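Transaminase (Bacillus megaterium, PDB 5G0A) catalyses the PLP-dependent transfer of amino groups between amines and carbonyl compounds, as an S-selective omega-transaminase of the class-III aminotransferase family. Local coordinates at residues G107-P112 / G283-G288; V62-K67 / L345-E350. All coordinates share one frame; numbering follows the deposited sequence.

Contact 1: G107-P112 / G283-G288; sequences GDEDWP and GYQHYG
Glu109 leaves its backbone with CG anti to the carbonyl carbon and runs out extended to meet Tyr284 and Gln285. Tyr284 has CG between its backbone N and carbonyl carbon (chi1 72°), which sends the phenol to the carboxylate from the opposite direction. The two carboxylate oxygens have different partners. Tyr284 OH donates to Glu109 OE1 over a short 2.5 Å. It comes in on the syn side, somewhat out of the carboxylate plane, and the carboxylate and ring planes are 60° apart. Gln285 NE2 donates to Glu109 OE2 at 3.0 Å. This bond is nearly straight at the hydrogen, with an angle of 170°. The acceptor lies in the amide plane of Gln285, but the amide meets the carboxylate from above its plane. Together the two bonds limit rotation of the carboxylate.

Trp111 brings its indole edge to the same place. NE1 of Trp111 makes a weak bond to Glu109 OE1 at 3.1 Å, and Tyr284 OH also lies near the plane of the indole. The Trp111 and Tyr284 rings meet obliquely. A water adds an indirect link: it donates to Asp108 OD1 at 2.6 Å and accepts from Gln285 NE2 at 2.9 Å. The water and the two direct bonds form one polar network between the segments. The other end of the Gln285 amide is also held, because OE1 accepts from the backbone N of Phe282.

Residues 107-112 link helix 92-105 to strand 112-118, an outermost strand of the seven-stranded sheet within this chain. Residues 283-288 include a short 3-10 turn between strands 265-269 and 293-296. Trp111 and Tyr284 both rest on Ile294 of strand 293-296, and Trp111 also touches Leu311 of strand 308-313.

Contact 2: V62-K67 / L345-E350; sequences VNLGQK and LEVMME
Leu64 points its isobutyl group at the helix and crosses the side chain of Val347 at about a right angle. The fork of Leu64 lies against one methyl of Val347: CD1 and CD2 of Leu64 are each 3.9 Å from Val347 CG1. Leu64 reaches this place with CG anti to its backbone N (chi1 -151°). CD1 of Leu64 also reaches the helix backbone, 3.7 Å from the amide N of Met348. The same methyl packs against the Met348 side chain, with CG of Met348 4.0 Å away. Leu64 CD1 thus sits in the angle between two successive helix residues.

Met348 takes a different course. Its CB does not aim at the loop, but the chain runs on extended to SD and then bends at chi3 (-107°). The bend brings its terminal methyl back to the loop, where CE lies 3.9 Å from Asn63 CB. Asn63 offers only its aliphatic CB here. Its amide is engaged on another side, where ND2 donates to the carbonyl O of Phe275. The contact across the two segments is apolar and buried. With an alanine in place of Leu64, Val347 CG1 and Met348 CG would probably lose their Leu64 contact, and a gap would open beside the helix.

The loop end is shaped by a type I beta turn from Val62 to Gly65, closed by Gly65 N to Val62 O at 2.9 Å. Phe353 of helix 353-374 touches Leu64, Val347 and Met348, and Val71 of helix 69-78 also meets Leu64. OE1 of Gln66 accepts a hydrogen bond from the backbone N of Phe84 of the second subunit. The PLP lies about 10 Å from the Asn63 side chain. The arrangement is a beta turn packed on a helix in a fold-type I PLP enzyme of the class-III aminotransferase family.

Overall arrangement
The two contacts are centred about 21 Å apart. Their nearest atoms are about 9 Å apart, so they do not touch. Both segments of contact 1 fall between the two segments of contact 2 in the sequence: the order is 62-67, 107-112, 283-288, 345-350. Helix 92-105 connects them. It leads into residues 107-112, and its Ile100 packs against Leu345 and Met349 of helix 335-350. Both lie in the class-III aminotransferase part of the chain. Contact 1 ties connections of the seven-stranded sheet, with the Tyr284 side chain about 12 Å from the PLP. Contact 2 ties a subunit-facing loop to helix 335-350. Neither contact itself touches the cofactor.

Contact 1: G107-P112 / G283-G288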
ATOM      1  N   GLY B 107     -12.630   9.946  37.300  1.00 26.70           N
ATOM      2  CA  GLY B 107     -11.827  10.677  38.296  1.00 29.22           C
ATOM      3  C   GLY B 107     -10.977   9.790  39.190  1.00 28.55           C
ATOM      4  O   GLY B 107     -10.034  10.271  39.818  1.00 30.40           O
ATOM      5  N   ASP B 108     -11.317   8.501  39.249  1.00 26.29           N
ATOM      6  CA  ASP B 108     -10.547   7.507  40.015  1.00 27.99           C
ATOM      7  C   ASP B 108      -9.344   6.930  39.271  1.00 28.18           C
ATOM      8  O   ASP B 108      -8.624   6.065  39.798  1.00 28.47           O
ATOM      9  CB  ASP B 108     -11.442   6.380  40.546  1.00 28.53           C
ATOM     10  CG  ASP B 108     -12.104   5.545  39.425  1.00 31.01           C
ATOM     11  OD1 ASP B 108     -12.287   6.057  38.291  1.00 29.95           O
ATOM     12  OD2 ASP B 108     -12.474   4.389  39.710  1.00 30.73           O
ATOM     13  N   GLU B 109      -9.104   7.423  38.060  1.00 26.63           N
ATOM     14  CA  GLU B 109      -7.964   6.923  37.268  1.00 28.32           C
ATOM     15  C   GLU B 109      -7.126   8.097  36.818  1.00 28.05           C
ATOM     16  O   GLU B 109      -7.667   9.170  36.519  1.00 30.23           O
ATOM     17  CB  GLU B 109      -8.468   6.097  36.068  1.00 27.87           C
ATOM     18  CG  GLU B 109      -9.295   4.890  36.474  1.00 28.03           C
ATOM     19  CD  GLU B 109      -9.753   4.027  35.304  1.00 28.08           C
ATOM     20  OE1 GLU B 109      -9.412   4.350  34.132  1.00 27.10           O
ATOM     21  OE2 GLU B 109     -10.454   3.021  35.557  1.00 28.20           O
ATOM     22  N   ASP B 110      -5.803   7.913  36.762  1.00 26.76           N
ATOM     23  CA  ASP B 110      -4.912   9.017  36.421  1.00 30.13           C
ATOM     24  C   ASP B 110      -4.505   9.115  34.943  1.00 28.40           C
ATOM     25  O   ASP B 110      -3.930  10.118  34.539  1.00 30.78           O
ATOM     26  CB  ASP B 110      -3.657   9.001  37.315  1.00 35.17           C
ATOM     27  CG  ASP B 110      -3.952   9.447  38.737  1.00 40.39           C
ATOM     28  OD1 ASP B 110      -5.067   9.941  38.991  1.00 43.24           O
ATOM     29  OD2 ASP B 110      -3.060   9.320  39.598  1.00 48.06           O
ATOM     30  N   TRP B 111      -4.814   8.092  34.162  1.00 28.81           N
ATOM     31  CA  TRP B 111      -4.417   8.095  32.733  1.00 28.40           C
ATOM     32  C   TRP B 111      -5.127   9.167  31.889  1.00 26.62           C
ATOM     33  O   TRP B 111      -4.507   9.726  30.994  1.00 26.15           O
ATOM     34  CB  TRP B 111      -4.566   6.711  32.094  1.00 28.10           C
ATOM     35  CG  TRP B 111      -5.973   6.316  31.632  1.00 28.12           C
ATOM     36  CD1 TRP B 111      -6.932   5.667  32.371  1.00 27.40           C
ATOM     37  CD2 TRP B 111      -6.550   6.515  30.325  1.00 29.41           C
ATOM     38  NE1 TRP B 111      -8.064   5.474  31.621  1.00 28.67           N
ATOM     39  CE2 TRP B 111      -7.872   5.984  30.364  1.00 29.27           C
ATOM     40  CE3 TRP B 111      -6.101   7.121  29.151  1.00 25.71           C
ATOM     41  CZ2 TRP B 111      -8.735   6.021  29.254  1.00 29.24           C
ATOM     42  CZ3 TRP B 111      -6.950   7.141  28.034  1.00 26.62           C
ATOM     43  CH2 TRP B 111      -8.250   6.597  28.096  1.00 27.50           C
ATOM     44  N   PRO B 112      -6.402   9.505  32.204  1.00 26.94           N
ATOM     45  CA  PRO B 112      -7.074  10.367  31.206  1.00 26.99           C
ATOM     46  C   PRO B 112      -6.528  11.774  31.067  1.00 26.86           C
ATOM     47  O   PRO B 112      -6.291  12.461  32.081  1.00 26.26           O
ATOM     48  CB  PRO B 112      -8.536  10.403  31.694  1.00 25.12           C
ATOM     49  CG  PRO B 112      -8.687   9.177  32.525  1.00 25.46           C
ATOM     50  CD  PRO B 112      -7.361   8.973  33.191  1.00 27.54           C
ATOM     51  N   GLY B 283     -15.575  -1.263  29.692  1.00 26.24           N
ATOM     52  CA  GLY B 283     -15.217  -2.681  29.627  1.00 26.11           C
ATOM     53  C   GLY B 283     -13.845  -2.985  30.195  1.00 24.88           C
ATOM     54  O   GLY B 283     -13.682  -4.009  30.877  1.00 25.41           O
ATOM     55  N   TYR B 284     -12.865  -2.123  29.935  1.00 24.60           N
ATOM     56  CA  TYR B 284     -11.487  -2.390  30.408  1.00 24.48           C
ATOM     57  C   TYR B 284     -11.405  -2.428  31.931  1.00 25.63           C
ATOM     58  O   TYR B 284     -10.467  -2.998  32.486  1.00 27.63           O
ATOM     59  CB  TYR B 284     -10.441  -1.392  29.845  1.00 24.06           C
ATOM     60  CG  TYR B 284     -10.512   0.015  30.418  1.00 24.49           C
ATOM     61  CD1 TYR B 284      -9.854   0.338  31.616  1.00 23.57           C
ATOM     62  CD2 TYR B 284     -11.220   1.025  29.755  1.00 22.59           C
ATOM     63  CE1 TYR B 284      -9.903   1.614  32.135  1.00 24.41           C
ATOM     64  CE2 TYR B 284     -11.281   2.321  30.271  1.00 23.83           C
ATOM     65  CZ  TYR B 284     -10.636   2.594  31.475  1.00 24.17           C
ATOM     66  OH  TYR B 284     -10.675   3.858  31.996  1.00 26.37           O
ATOM     67  N   GLN B 285     -12.362  -1.786  32.595  1.00 25.48           N
ATOM     68  CA  GLN B 285     -12.329  -1.676  34.070  1.00 25.76           C
ATOM     69  C   GLN B 285     -12.540  -2.992  34.805  1.00 28.07           C
ATOM     70  O   GLN B 285     -12.267  -3.087  36.015  1.00 29.12           O
ATOM     71  CB  GLN B 285     -13.318  -0.619  34.565  1.00 25.68           C
ATOM     72  CG  GLN B 285     -12.913   0.771  34.103  1.00 25.11           C
ATOM     73  CD  GLN B 285     -13.894   1.848  34.511  1.00 24.87           C
ATOM     74  OE1 GLN B 285     -15.116   1.696  34.379  1.00 26.04           O
ATOM     75  NE2 GLN B 285     -13.362   2.943  35.009  1.00 26.67           N
ATOM     76  N   HIS B 286     -13.029  -4.001  34.097  1.00 27.22           N
ATOM     77  CA  HIS B 286     -13.065  -5.350  34.670  1.00 29.33           C
ATOM     78  C   HIS B 286     -11.689  -5.957  34.903  1.00 32.03           C
ATOM     79  O   HIS B 286     -11.580  -6.941  35.644  1.00 29.90           O
ATOM     80  CB  HIS B 286     -13.890  -6.291  33.805  1.00 28.07           C
ATOM     81  CG  HIS B 286     -15.343  -5.955  33.791  1.00 31.24           C
ATOM     82  ND1 HIS B 286     -16.220  -6.400  34.761  1.00 30.00           N
ATOM     83  CD2 HIS B 286     -16.069  -5.180  32.951  1.00 32.12           C
ATOM     84  CE1 HIS B 286     -17.432  -5.939  34.498  1.00 33.96           C
ATOM     85  NE2 HIS B 286     -17.366  -5.185  33.410  1.00 32.04           N
ATOM     86  N   TYR B 287     -10.648  -5.369  34.293  1.00 30.39           N
ATOM     87  CA  TYR B 287      -9.327  -6.029  34.212  1.00 30.30           C
ATOM     88  C   TYR B 287      -8.182  -5.388  35.003  1.00 30.06           C
ATOM     89  O   TYR B 287      -7.030  -5.827  34.899  1.00 31.66           O
ATOM     90  CB  TYR B 287      -8.943  -6.251  32.723  1.00 28.91           C
ATOM     91  CG  TYR B 287     -10.002  -7.054  32.024  1.00 31.67           C
ATOM     92  CD1 TYR B 287     -10.061  -8.439  32.191  1.00 35.45           C
ATOM     93  CD2 TYR B 287     -11.019  -6.426  31.278  1.00 30.77           C
ATOM     94  CE1 TYR B 287     -11.062  -9.185  31.604  1.00 35.11           C
ATOM     95  CE2 TYR B 287     -12.022  -7.168  30.692  1.00 32.71           C
ATOM     96  CZ  TYR B 287     -12.032  -8.543  30.863  1.00 34.27           C
ATOM     97  OH  TYR B 287     -13.014  -9.288  30.295  1.00 36.88           O
ATOM     98  N   GLY B 288      -8.476  -4.354  35.778  1.00 29.16           N
ATOM     99  CA  GLY B 288      -7.468  -3.763  36.678  1.00 31.66           C
ATOM    100  C   GLY B 288      -6.340  -3.008  35.989  1.00 33.76           C
ATOM    101  O   GLY B 288      -5.247  -2.858  36.548  1.00 34.28           O
TER
HETATM  102  O   HOH W   1     -14.252   5.098  36.798  1.00 27.14           O

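Contact 2: V62-K67 / L345-E350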
ATOM      1  N   VAL B  62     -28.401   1.835  22.695  1.00 25.47           N
ATOM      2  CA  VAL B  62     -29.375   2.753  23.271  1.00 26.02           C
ATOM      3  C   VAL B  62     -29.378   2.532  24.791  1.00 27.16           C
ATOM      4  O   VAL B  62     -30.423   2.187  25.400  1.00 27.57           O
ATOM      5  CB  VAL B  62     -30.763   2.547  22.615  1.00 24.63           C
ATOM      6  CG1 VAL B  62     -31.705   3.696  22.962  1.00 25.22           C
ATOM      7  CG2 VAL B  62     -30.634   2.443  21.089  1.00 25.32           C
ATOM      8  N   ASN B  63     -28.199   2.720  25.389  1.00 24.14           N
ATOM      9  CA  ASN B  63     -27.920   2.318  26.786  1.00 24.77           C
ATOM     10  C   ASN B  63     -28.919   2.877  27.810  1.00 25.22           C
ATOM     11  O   ASN B  63     -29.403   2.153  28.691  1.00 26.89           O
ATOM     12  CB  ASN B  63     -26.488   2.722  27.165  1.00 23.76           C
ATOM     13  CG  ASN B  63     -25.445   2.030  26.286  1.00 25.14           C
ATOM     14  OD1 ASN B  63     -25.699   1.749  25.103  1.00 24.69           O
ATOM     15  ND2 ASN B  63     -24.270   1.751  26.857  1.00 25.08           N
ATOM     16  N   LEU B  64     -29.244   4.154  27.666  1.00 26.05           N
ATOM     17  CA  LEU B  64     -30.134   4.831  28.616  1.00 25.05           C
ATOM     18  C   LEU B  64     -31.603   4.416  28.494  1.00 27.09           C
ATOM     19  O   LEU B  64     -32.422   4.769  29.359  1.00 29.57           O
ATOM     20  CB  LEU B  64     -30.019   6.343  28.431  1.00 25.22           C
ATOM     21  CG  LEU B  64     -30.283   7.208  29.672  1.00 25.87           C
ATOM     22  CD1 LEU B  64     -29.074   7.156  30.614  1.00 27.54           C
ATOM     23  CD2 LEU B  64     -30.542   8.628  29.215  1.00 24.27           C
ATOM     24  N   GLY B  65     -31.933   3.671  27.443  1.00 24.96           N
ATOM     25  CA  GLY B  65     -33.326   3.457  27.040  1.00 26.26           C
ATOM     26  C   GLY B  65     -33.766   4.379  25.910  1.00 25.44           C
ATOM     27  O   GLY B  65     -33.245   5.480  25.732  1.00 26.73           O
ATOM     28  N   GLN B  66     -34.748   3.917  25.146  1.00 26.16           N
ATOM     29  CA  GLN B  66     -35.266   4.669  24.021  1.00 26.39           C
ATOM     30  C   GLN B  66     -36.061   5.861  24.491  1.00 28.17           C
ATOM     31  O   GLN B  66     -36.932   5.719  25.366  1.00 28.20           O
ATOM     32  CB  GLN B  66     -36.214   3.787  23.204  1.00 25.49           C
ATOM     33  CG  GLN B  66     -35.526   2.662  22.428  1.00 25.87           C
ATOM     34  CD  GLN B  66     -34.983   3.118  21.089  1.00 25.89           C
ATOM     35  OE1 GLN B  66     -35.123   4.295  20.704  1.00 26.41           O
ATOM     36  NE2 GLN B  66     -34.377   2.187  20.357  1.00 26.37           N
ATOM     37  N   LYS B  67     -35.796   7.013  23.887  1.00 28.23           N
ATOM     38  CA  LYS B  67     -36.654   8.213  24.085  1.00 28.93           C
ATOM     39  C   LYS B  67     -36.783   8.568  25.559  1.00 29.47           C
ATOM     40  O   LYS B  67     -37.888   8.735  26.124  1.00 28.61           O
ATOM     41  CB  LYS B  67     -38.024   8.023  23.395  1.00 28.26           C
ATOM     42  CG  LYS B  67     -38.785   9.326  23.125  1.00 28.52           C
ATOM     43  CD  LYS B  67     -40.138   9.066  22.466  1.00 30.63           C
ATOM     44  CE  LYS B  67     -41.181   8.562  23.457  1.00 33.19           C
ATOM     45  NZ  LYS B  67     -42.199   7.716  22.741  1.00 37.68           N
ATOM     46  N   LEU B 345     -25.144  11.345  30.012  1.00 26.02           N
ATOM     47  CA  LEU B 345     -24.190  11.005  31.069  1.00 26.87           C
ATOM     48  C   LEU B 345     -24.713  11.448  32.446  1.00 27.88           C
ATOM     49  O   LEU B 345     -24.497  10.760  33.454  1.00 27.76           O
ATOM     50  CB  LEU B 345     -22.821  11.635  30.779  1.00 25.87           C
ATOM     51  CG  LEU B 345     -22.156  11.085  29.499  1.00 27.68           C
ATOM     52  CD1 LEU B 345     -20.769  11.679  29.273  1.00 26.08           C
ATOM     53  CD2 LEU B 345     -22.108   9.562  29.544  1.00 26.88           C
ATOM     54  N   GLU B 346     -25.390  12.591  32.475  1.00 26.95           N
ATOM     55  CA  GLU B 346     -25.919  13.115  33.757  1.00 28.65           C
ATOM     56  C   GLU B 346     -27.001  12.198  34.286  1.00 29.51           C
ATOM     57  O   GLU B 346     -27.026  11.904  35.482  1.00 32.10           O
ATOM     58  CB  GLU B 346     -26.426  14.547  33.593  1.00 30.57           C
ATOM     59  CG  GLU B 346     -25.273  15.544  33.586  1.00 31.61           C
ATOM     60  CD  GLU B 346     -25.664  16.891  33.033  1.00 36.31           C
ATOM     61  OE1 GLU B 346     -26.794  17.029  32.526  1.00 39.05           O
ATOM     62  OE2 GLU B 346     -24.826  17.806  33.094  1.00 41.00           O
ATOM     63  N   VAL B 347     -27.882  11.734  33.393  1.00 28.74           N
ATOM     64  CA  VAL B 347     -28.941  10.786  33.770  1.00 28.58           C
ATOM     65  C   VAL B 347     -28.362   9.441  34.223  1.00 30.51           C
ATOM     66  O   VAL B 347     -28.770   8.881  35.249  1.00 28.85           O
ATOM     67  CB  VAL B 347     -29.981  10.579  32.631  1.00 30.84           C
ATOM     68  CG1 VAL B 347     -31.000   9.509  33.029  1.00 32.00           C
ATOM     69  CG2 VAL B 347     -30.694  11.885  32.298  1.00 30.89           C
ATOM     70  N   MET B 348     -27.418   8.920  33.435  1.00 28.33           N
ATOM     71  CA  MET B 348     -26.705   7.703  33.773  1.00 29.94           C
ATOM     72  C   MET B 348     -26.085   7.784  35.180  1.00 29.45           C
ATOM     73  O   MET B 348     -26.200   6.848  35.955  1.00 34.25           O
ATOM     74  CB  MET B 348     -25.638   7.448  32.703  1.00 30.17           C
ATOM     75  CG  MET B 348     -25.573   6.015  32.252  1.00 32.98           C
ATOM     76  SD  MET B 348     -24.377   5.836  30.923  1.00 32.54           S
ATOM     77  CE  MET B 348     -25.474   5.611  29.507  1.00 28.17           C
ATOM     78  N   MET B 349     -25.448   8.902  35.515  1.00 29.72           N
ATOM     79  CA  MET B 349     -24.829   9.078  36.828  1.00 32.86           C
ATOM     80  C   MET B 349     -25.869   9.229  37.949  1.00 33.89           C
ATOM     81  O   MET B 349     -25.782   8.562  38.993  1.00 35.20           O
ATOM     82  CB  MET B 349     -23.884  10.287  36.833  1.00 35.06           C
ATOM     83  CG  MET B 349     -22.592  10.086  36.040  1.00 37.37           C
ATOM     84  SD  MET B 349     -21.469  11.495  36.170  1.00 41.08           S
ATOM     85  CE  MET B 349     -22.456  12.763  35.378  1.00 37.69           C
ATOM     86  N   GLU B 350     -26.844  10.107  37.725  1.00 36.44           N
ATOM     87  CA  GLU B 350     -27.821  10.465  38.764  1.00 37.31           C
ATOM     88  C   GLU B 350     -28.731   9.292  39.138  1.00 37.35           C
ATOM     89  O   GLU B 350     -29.147   9.169  40.304  1.00 34.73           O
ATOM     90  CB  GLU B 350     -28.648  11.682  38.332  1.00 40.91           C
ATOM     91  CG  GLU B 350     -30.002  11.348  37.727  1.00 46.45           C
ATOM     92  CD  GLU B 350     -30.618  12.470  36.913  1.00 51.64           C
ATOM     93  OE1 GLU B 350     -30.062  13.588  36.889  1.00 52.31           O
ATOM     94  OE2 GLU B 350     -31.670  12.217  36.284  1.00 54.96           O
TER